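Local coordinates for protein pilotin OutS (Dickeya dadantii, PDB 3UTK) that acts as the pilot lipoprotein of a type II secretion system, interacting with the secretin OutD, in a pathway that exports pectate lyases and cellulases across the outer membrane, at residues Glu42-Leu47 with Tyr90-Gln95; Ser54-Val59 with Asn99-Leu104. All blocks are in the same frame, centred on the assembly; numbering follows the deposited sequence.

Interaction 1 of 2, residues Glu42-Leu47 with Tyr90-Gln95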
ATOM      1  N   GLU A  42      -4.440 -14.084  -2.967  1.00 54.93           N
ATOM      2  CA  GLU A  42      -3.110 -13.508  -3.020  1.00 52.55           C
ATOM      3  C   GLU A  42      -3.170 -12.088  -3.573  1.00 47.70           C
ATOM      4  O   GLU A  42      -2.432 -11.220  -3.128  1.00 48.37           O
ATOM      5  CB  GLU A  42      -2.168 -14.376  -3.853  1.00 55.75           C
ATOM      6  CG  GLU A  42      -1.887 -15.739  -3.237  1.00 60.36           C
ATOM      7  CD  GLU A  42      -0.773 -16.484  -3.949  1.00 64.46           C
ATOM      8  OE1 GLU A  42      -0.140 -15.892  -4.854  1.00 65.19           O
ATOM      9  OE2 GLU A  42      -0.533 -17.662  -3.604  1.00 66.36           O
ATOM     10  N   GLN A  43      -4.062 -11.848  -4.529  1.00 42.10           N
ATOM     11  CA  GLN A  43      -4.157 -10.523  -5.142  1.00 38.58           C
ATOM     12  C   GLN A  43      -4.521  -9.431  -4.138  1.00 37.71           C
ATOM     13  O   GLN A  43      -3.824  -8.415  -4.036  1.00 35.40           O
ATOM     14  CB  GLN A  43      -5.146 -10.535  -6.315  1.00 36.69           C
ATOM     15  CG  GLN A  43      -4.731 -11.467  -7.434  1.00 34.98           C
ATOM     16  CD  GLN A  43      -5.667 -11.423  -8.621  1.00 34.13           C
ATOM     17  OE1 GLN A  43      -6.713 -10.770  -8.587  1.00 29.98           O
ATOM     18  NE2 GLN A  43      -5.294 -12.125  -9.686  1.00 36.56           N
ATOM     19  N   ILE A  44      -5.600  -9.649  -3.390  1.00 39.09           N
ATOM     20  CA  ILE A  44      -6.101  -8.651  -2.448  1.00 37.97           C
ATOM     21  C   ILE A  44      -5.098  -8.367  -1.335  1.00 39.55           C
ATOM     22  O   ILE A  44      -4.864  -7.211  -0.974  1.00 39.12           O
ATOM     23  CB  ILE A  44      -7.432  -9.089  -1.823  1.00 42.03           C
ATOM     24  CG1 ILE A  44      -8.443  -9.430  -2.921  1.00 45.17           C
ATOM     25  CG2 ILE A  44      -7.965  -8.002  -0.904  1.00 42.19           C
ATOM     26  CD1 ILE A  44      -9.740 -10.004  -2.401  1.00 47.49           C
ATOM     27  N   SER A  45      -4.512  -9.428  -0.795  1.00 39.54           N
ATOM     28  CA  SER A  45      -3.493  -9.304   0.241  1.00 40.42           C
ATOM     29  C   SER A  45      -2.289  -8.505  -0.243  1.00 38.69           C
ATOM     30  O   SER A  45      -1.681  -7.748   0.521  1.00 38.05           O
ATOM     31  CB  SER A  45      -3.029 -10.687   0.684  1.00 43.03           C
ATOM     32  OG  SER A  45      -4.025 -11.317   1.462  1.00 48.76           O
ATOM     33  N   GLN A  46      -1.940  -8.689  -1.512  1.00 35.65           N
ATOM     34  CA  GLN A  46      -0.788  -8.004  -2.080  1.00 33.43           C
ATOM     35  C   GLN A  46      -1.042  -6.506  -2.203  1.00 29.49           C
ATOM     36  O   GLN A  46      -0.179  -5.699  -1.870  1.00 27.96           O
ATOM     37  CB  GLN A  46      -0.401  -8.608  -3.438  1.00 37.14           C
ATOM     38  CG  GLN A  46       0.221  -9.998  -3.324  1.00 42.00           C
ATOM     39  CD  GLN A  46       0.838 -10.501  -4.618  1.00 45.25           C
ATOM     40  OE1 GLN A  46       0.839  -9.811  -5.640  1.00 45.59           O
ATOM     41  NE2 GLN A  46       1.374 -11.716  -4.574  1.00 47.58           N
ATOM     42  N   LEU A  47      -2.228  -6.139  -2.684  1.00 27.63           N
ATOM     43  CA  LEU A  47      -2.580  -4.729  -2.830  1.00 25.54           C
ATOM     44  C   LEU A  47      -2.665  -4.039  -1.475  1.00 26.25           C
ATOM     45  O   LEU A  47      -2.204  -2.905  -1.323  1.00 25.49           O
ATOM     46  CB  LEU A  47      -3.903  -4.573  -3.576  1.00 26.83           C
ATOM     47  CG  LEU A  47      -3.910  -5.163  -4.984  1.00 25.84           C
ATOM     48  CD1 LEU A  47      -5.288  -5.003  -5.621  1.00 28.20           C
ATOM     49  CD2 LEU A  47      -2.838  -4.511  -5.836  1.00 28.01           C
ATOM     50  N   TYR A  90     -12.631  -7.394  -5.032  1.00 54.40           N
ATOM     51  CA  TYR A  90     -11.728  -6.697  -4.119  1.00 50.40           C
ATOM     52  C   TYR A  90     -12.393  -6.083  -2.884  1.00 50.83           C
ATOM     53  O   TYR A  90     -11.739  -5.373  -2.124  1.00 52.93           O
ATOM     54  CB  TYR A  90     -10.938  -5.623  -4.875  1.00 44.52           C
ATOM     55  CG  TYR A  90      -9.829  -6.179  -5.730  1.00 43.63           C
ATOM     56  CD1 TYR A  90      -9.606  -7.548  -5.811  1.00 45.67           C
ATOM     57  CD2 TYR A  90      -8.988  -5.334  -6.443  1.00 37.68           C
ATOM     58  CE1 TYR A  90      -8.586  -8.060  -6.597  1.00 45.51           C
ATOM     59  CE2 TYR A  90      -7.968  -5.838  -7.222  1.00 39.80           C
ATOM     60  CZ  TYR A  90      -7.769  -7.198  -7.294  1.00 44.08           C
ATOM     61  OH  TYR A  90      -6.751  -7.696  -8.073  1.00 49.59           O
ATOM     62  N   GLN A  91     -13.675  -6.378  -2.679  1.00 54.04           N
ATOM     63  CA  GLN A  91     -14.462  -5.780  -1.593  1.00 53.15           C
ATOM     64  C   GLN A  91     -13.698  -5.525  -0.285  1.00 56.03           C
ATOM     65  O   GLN A  91     -13.871  -4.482   0.363  1.00 51.07           O
ATOM     66  CB  GLN A  91     -15.713  -6.627  -1.317  1.00 57.47           C
ATOM     67  CG  GLN A  91     -16.775  -6.532  -2.403  1.00 59.95           C
ATOM     68  CD  GLN A  91     -16.600  -7.571  -3.498  1.00 64.76           C
ATOM     69  OE1 GLN A  91     -15.701  -8.409  -3.441  1.00 66.66           O
ATOM     70  NE2 GLN A  91     -17.471  -7.526  -4.496  1.00 67.98           N
ATOM     71  N   SER A  92     -12.844  -6.471   0.092  1.00 59.11           N
ATOM     72  CA  SER A  92     -12.150  -6.408   1.370  1.00 55.60           C
ATOM     73  C   SER A  92     -10.793  -5.706   1.295  1.00 51.45           C
ATOM     74  O   SER A  92      -9.858  -6.106   1.993  1.00 55.08           O
ATOM     75  CB  SER A  92     -11.954  -7.819   1.923  1.00 59.17           C
ATOM     76  OG  SER A  92     -11.181  -8.604   1.029  1.00 60.16           O
ATOM     77  N   LEU A  93     -10.683  -4.651   0.488  1.00 48.31           N
ATOM     78  CA  LEU A  93      -9.383  -3.978   0.306  1.00 45.01           C
ATOM     79  C   LEU A  93      -9.070  -2.822   1.277  1.00 45.69           C
ATOM     80  O   LEU A  93      -7.997  -2.794   1.877  1.00 45.60           O
ATOM     81  CB  LEU A  93      -9.179  -3.518  -1.154  1.00 44.12           C
ATOM     82  CG  LEU A  93      -7.828  -2.831  -1.430  1.00 44.76           C
ATOM     83  CD1 LEU A  93      -6.655  -3.728  -1.051  1.00 43.84           C
ATOM     84  CD2 LEU A  93      -7.696  -2.366  -2.887  1.00 43.67           C
ATOM     85  N   PRO A  94      -9.995  -1.856   1.423  1.00 44.99           N
ATOM     86  CA  PRO A  94      -9.691  -0.713   2.301  1.00 44.66           C
ATOM     87  C   PRO A  94      -9.532  -1.062   3.790  1.00 42.83           C
ATOM     88  O   PRO A  94      -8.582  -0.604   4.427  1.00 44.29           O
ATOM     89  CB  PRO A  94     -10.895   0.211   2.107  1.00 44.78           C
ATOM     90  CG  PRO A  94     -11.488  -0.201   0.774  1.00 45.89           C
ATOM     91  CD  PRO A  94     -11.270  -1.679   0.701  1.00 47.76           C
ATOM     92  N   GLN A  95     -10.461  -1.833   4.348  1.00 45.56           N
ATOM     93  CA  GLN A  95     -10.330  -2.248   5.739  1.00 46.00           C
ATOM     94  C   GLN A  95      -9.091  -3.112   5.952  1.00 44.62           C
ATOM     95  O   GLN A  95      -8.392  -2.972   6.960  1.00 43.03           O
ATOM     96  CB  GLN A  95     -11.569  -3.001   6.216  1.00 47.35           C
ATOM     97  CG  GLN A  95     -11.477  -3.418   7.679  1.00 51.71           C
ATOM     98  CD  GLN A  95     -11.228  -2.234   8.600  1.00 56.86           C
ATOM     99  OE1 GLN A  95     -11.855  -1.184   8.463  1.00 59.50           O
ATOM    100  NE2 GLN A  95     -10.303  -2.396   9.536  1.00 58.40           N
TER

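Interaction 2 of 2, residues Ser54-Val59 with Asn99-Leu104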
ATOM      1  N   SER A  54       2.515   2.228   1.977  1.00 18.93           N
ATOM      2  CA  SER A  54       2.407   3.612   1.557  1.00 17.83           C
ATOM      3  C   SER A  54       1.897   4.530   2.669  1.00 16.67           C
ATOM      4  O   SER A  54       2.429   5.609   2.849  1.00 19.82           O
ATOM      5  CB  SER A  54       1.515   3.738   0.324  1.00 18.84           C
ATOM      6  OG  SER A  54       2.082   3.036  -0.768  1.00 18.89           O
ATOM      7  N   LYS A  55       0.848   4.125   3.389  1.00 15.16           N
ATOM      8  CA  LYS A  55       0.358   4.941   4.503  1.00 14.15           C
ATOM      9  C   LYS A  55       1.435   5.038   5.591  1.00 17.24           C
ATOM     10  O   LYS A  55       1.612   6.083   6.209  1.00 19.44           O
ATOM     11  CB  LYS A  55      -0.951   4.378   5.077  1.00 17.85           C
ATOM     12  CG  LYS A  55      -1.528   5.212   6.221  1.00 20.60           C
ATOM     13  CD  LYS A  55      -2.898   4.725   6.677  1.00 23.98           C
ATOM     14  CE  LYS A  55      -3.472   5.655   7.740  1.00 27.98           C
ATOM     15  NZ  LYS A  55      -4.927   5.423   7.962  1.00 31.64           N
ATOM     16  N   TYR A  56       2.142   3.941   5.831  1.00 16.11           N
ATOM     17  CA  TYR A  56       3.241   3.950   6.797  1.00 15.84           C
ATOM     18  C   TYR A  56       4.290   5.005   6.417  1.00 15.73           C
ATOM     19  O   TYR A  56       4.790   5.743   7.267  1.00 17.95           O
ATOM     20  CB  TYR A  56       3.869   2.549   6.928  1.00 15.62           C
ATOM     21  CG  TYR A  56       4.879   2.430   8.046  1.00 17.90           C
ATOM     22  CD1 TYR A  56       6.181   2.893   7.888  1.00 17.08           C
ATOM     23  CD2 TYR A  56       4.535   1.834   9.255  1.00 18.25           C
ATOM     24  CE1 TYR A  56       7.104   2.782   8.916  1.00 18.84           C
ATOM     25  CE2 TYR A  56       5.454   1.722  10.284  1.00 17.09           C
ATOM     26  CZ  TYR A  56       6.730   2.195  10.111  1.00 17.77           C
ATOM     27  OH  TYR A  56       7.636   2.086  11.142  1.00 19.46           O
ATOM     28  N   LEU A  57       4.601   5.110   5.132  1.00 16.57           N
ATOM     29  CA  LEU A  57       5.582   6.097   4.709  1.00 15.08           C
ATOM     30  C   LEU A  57       5.045   7.505   4.952  1.00 15.45           C
ATOM     31  O   LEU A  57       5.750   8.360   5.475  1.00 16.73           O
ATOM     32  CB  LEU A  57       5.958   5.927   3.235  1.00 15.42           C
ATOM     33  CG  LEU A  57       6.891   4.766   2.866  1.00 16.42           C
ATOM     34  CD1 LEU A  57       7.051   4.627   1.341  1.00 20.18           C
ATOM     35  CD2 LEU A  57       8.269   4.932   3.517  1.00 18.60           C
ATOM     36  N   ARG A  58       3.795   7.743   4.573  1.00 14.98           N
ATOM     37  CA  ARG A  58       3.239   9.086   4.718  1.00 13.48           C
ATOM     38  C   ARG A  58       3.170   9.498   6.187  1.00 18.78           C
ATOM     39  O   ARG A  58       3.571  10.603   6.549  1.00 20.67           O
ATOM     40  CB  ARG A  58       1.843   9.191   4.081  1.00 14.73           C
ATOM     41  CG  ARG A  58       1.310  10.630   3.999  1.00 17.92           C
ATOM     42  CD  ARG A  58      -0.144  10.666   3.544  1.00 19.72           C
ATOM     43  NE  ARG A  58      -1.037  10.200   4.596  1.00 21.71           N
ATOM     44  CZ  ARG A  58      -1.931   9.228   4.456  1.00 22.61           C
ATOM     45  NH1 ARG A  58      -2.066   8.605   3.293  1.00 23.41           N
ATOM     46  NH2 ARG A  58      -2.690   8.878   5.490  1.00 21.81           N
ATOM     47  N   VAL A  59       2.649   8.613   7.032  1.00 20.40           N
ATOM     48  CA  VAL A  59       2.359   8.977   8.413  1.00 22.69           C
ATOM     49  C   VAL A  59       3.566   8.833   9.345  1.00 24.50           C
ATOM     50  O   VAL A  59       3.844   9.729  10.150  1.00 30.56           O
ATOM     51  CB  VAL A  59       1.156   8.180   8.968  1.00 23.01           C
ATOM     52  CG1 VAL A  59       0.916   8.517  10.439  1.00 26.51           C
ATOM     53  CG2 VAL A  59      -0.091   8.457   8.129  1.00 24.24           C
ATOM     54  N   ASN A  99      -5.980  -2.477   8.546  1.00 34.84           N
ATOM     55  CA  ASN A  99      -5.584  -3.510   9.512  1.00 34.84           C
ATOM     56  C   ASN A  99      -4.099  -3.849   9.426  1.00 32.64           C
ATOM     57  O   ASN A  99      -3.423  -3.988  10.446  1.00 33.47           O
ATOM     58  CB  ASN A  99      -6.415  -4.778   9.335  1.00 37.93           C
ATOM     59  CG  ASN A  99      -7.845  -4.602   9.795  1.00 44.96           C
ATOM     60  OD1 ASN A  99      -8.695  -5.470   9.573  1.00 48.31           O
ATOM     61  ND2 ASN A  99      -8.124  -3.473  10.436  1.00 44.09           N
ATOM     62  N   LEU A 100      -3.597  -3.986   8.201  1.00 28.91           N
ATOM     63  CA  LEU A 100      -2.181  -4.270   7.975  1.00 27.07           C
ATOM     64  C   LEU A 100      -1.297  -3.100   8.398  1.00 26.49           C
ATOM     65  O   LEU A 100      -0.194  -3.297   8.890  1.00 24.62           O
ATOM     66  CB  LEU A 100      -1.924  -4.613   6.501  1.00 26.19           C
ATOM     67  CG  LEU A 100      -2.381  -5.977   5.974  1.00 25.99           C
ATOM     68  CD1 LEU A 100      -2.108  -6.065   4.484  1.00 25.71           C
ATOM     69  CD2 LEU A 100      -1.697  -7.128   6.717  1.00 26.01           C
ATOM     70  N   TYR A 101      -1.784  -1.880   8.196  1.00 25.55           N
ATOM     71  CA  TYR A 101      -1.063  -0.696   8.653  1.00 24.68           C
ATOM     72  C   TYR A 101      -0.957  -0.724  10.174  1.00 22.78           C
ATOM     73  O   TYR A 101       0.114  -0.516  10.733  1.00 24.17           O
ATOM     74  CB  TYR A 101      -1.751   0.590   8.164  1.00 23.43           C
ATOM     75  CG  TYR A 101      -1.258   1.848   8.847  1.00 24.67           C
ATOM     76  CD1 TYR A 101      -0.013   2.380   8.546  1.00 23.68           C
ATOM     77  CD2 TYR A 101      -2.035   2.494   9.801  1.00 25.01           C
ATOM     78  CE1 TYR A 101       0.446   3.521   9.169  1.00 26.46           C
ATOM     79  CE2 TYR A 101      -1.583   3.638  10.429  1.00 26.40           C
ATOM     80  CZ  TYR A 101      -0.341   4.148  10.112  1.00 26.86           C
ATOM     81  OH  TYR A 101       0.121   5.283  10.735  1.00 27.52           O
ATOM     82  N   GLN A 102      -2.066  -0.998  10.847  1.00 24.05           N
ATOM     83  CA  GLN A 102      -2.034  -1.081  12.302  1.00 26.16           C
ATOM     84  C   GLN A 102      -1.082  -2.187  12.763  1.00 27.02           C
ATOM     85  O   GLN A 102      -0.413  -2.055  13.791  1.00 29.45           O
ATOM     86  CB  GLN A 102      -3.441  -1.302  12.864  1.00 28.58           C
ATOM     87  CG  GLN A 102      -4.383  -0.121  12.656  1.00 33.47           C
ATOM     88  CD  GLN A 102      -3.907   1.145  13.354  1.00 36.82           C
ATOM     89  OE1 GLN A 102      -4.128   2.258  12.872  1.00 38.78           O
ATOM     90  NE2 GLN A 102      -3.254   0.980  14.492  1.00 36.49           N
ATOM     91  N   GLY A 103      -1.017  -3.270  11.994  1.00 25.97           N
ATOM     92  CA  GLY A 103      -0.113  -4.370  12.294  1.00 25.77           C
ATOM     93  C   GLY A 103       1.348  -3.952  12.210  1.00 22.99           C
ATOM     94  O   GLY A 103       2.168  -4.332  13.056  1.00 22.04           O
ATOM     95  N   LEU A 104       1.676  -3.167  11.183  1.00 22.02           N
ATOM     96  CA  LEU A 104       3.034  -2.643  11.011  1.00 18.80           C
ATOM     97  C   LEU A 104       3.475  -1.851  12.241  1.00 22.53           C
ATOM     98  O   LEU A 104       4.592  -2.029  12.743  1.00 23.19           O
ATOM     99  CB  LEU A 104       3.123  -1.747   9.761  1.00 19.94           C
ATOM    100  CG  LEU A 104       3.149  -2.386   8.362  1.00 21.27           C
ATOM    101  CD1 LEU A 104       2.969  -1.340   7.259  1.00 20.79           C
ATOM    102  CD2 LEU A 104       4.431  -3.159   8.129  1.00 22.87           C
TER
HETATM  103  O   HOH W   1       7.293   0.050  12.802  1.00 31.09           O

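Interaction 1 of 2, residues Glu42-Leu47 with Tyr90-Gln95
Tyr90 OH donates a hydrogen bond of 3.1 Å to Gln43 OE1, the one polar link between 42-47 and 90-95. The hydroxyl sits above the carbonyl plane, 46° out of it. The amide stands almost upright against the tyrosine ring, their planes 86° apart, with OE1 at the ring edge and near the ring plane. Gln43 reaches this place with CG anti to its own carbonyl carbon (chi1 -62°) and an extended chain beyond; its CB also lies 3.7 Å from Tyr90 OH.

Two aliphatic side chains, one helical turn apart, approach the ring from the same side of its plane, Ile44 near CD1 and Leu47 near CE2. Ile44 slides past the tyrosine in the opposite direction, bringing CG1 to 3.6 Å from Tyr90 CD1, while Leu47 CD1 lies 3.2 Å from Tyr90 CE2, a short contact. Leu47 and the tyrosine cross at about a right angle. The hydroxyl bond and these contacts probably help to fix the ring's orientation.

Beyond the ring, Leu93 CD1 fits against Leu47 CB at 3.8 Å and lies a similar distance from Ile44 O. At the more exposed border, Ile44 CG2 meets Ser92 OG at 3.8 Å. A type I beta turn from Tyr90 to Leu93 brings the tyrosine and leucine to the same helix. Trp85 and Ala80 also touch the Tyr90 side chain, and Leu73 backs Leu93, tying helix 69-82 into the same buried cluster. The arrangement is that of a connecting segment packed onto a helix as it leads into the next, here joining helices 40-60, 69-82 and 94-106 in the all-helical pilotin fold of nested hairpins.

Interaction 2 of 2, residues Ser54-Val59 with Asn99-Leu104
The aliphatic chain of Lys55 lies over one face of the Tyr101 ring, crossing that side chain at about a right angle. Its CD stands 3.9 Å from the ring centroid and only 10° off the normal, a well-centred CH-pi contact. This is a helix-helix packing in the all-helical pilotin fold: the axes of 54-59 and 99-104 approach to 9.9 Å and cross at -55°, with Tyr101 bridging the gap.

An extended lysine chain, its CG anti to the backbone N (chi1 -179°), carries successive methylenes across the ring, CG near CE1 and CE near CE2. The ring edge meets the backbone of the facing helix, where Tyr101 CE1 lies 3.7 Å from Tyr56 CA. At the far end of the same side chain, Tyr101 OH lies 3.3 Å from Val59 CG1. Beside it, Leu104 CB lies 3.9 Å from Tyr56 CD2, the two side chains crossing at a slant.

Further out, salt bridges from Lys55 NZ to Glu98 and Asp69 hold the far end of the lysine, which probably helps to keep its methylenes laid across the ring. Asp69 also pairs with Arg58, so helix 69-82 is joined to the same charged cluster. Tyr56 additionally touches Gln114 and Cys115 of helix 111-121, as well as Cys61; Cys61 and Cys115 form the disulfide of this protein. A water lies 2.6 Å from Tyr56 OH and makes a weak, 3.4 Å hydrogen bond to Leu104 O.

How the interactions relate
Both interactions involve helices 40-60 and 94-106, and their centres lie 15 Å apart. Along the chain their segments alternate: 42-47 and 54-59 come first on helix 40-60, followed by 90-95 and 99-104 in the same order. Interaction 1 therefore joins the early part of helix 40-60 to the turn that leads into helix 94-106, whereas interaction 2 joins later parts of both helices. No other touch links the two contacts. Between the two, Leu100 packs on Ala48 and Ala52, and Leu104 of interaction 2 also touches Ala52. Helix 94-106 and the turn before it thus meet helix 40-60 at separate places within the single-chain pilotin fold.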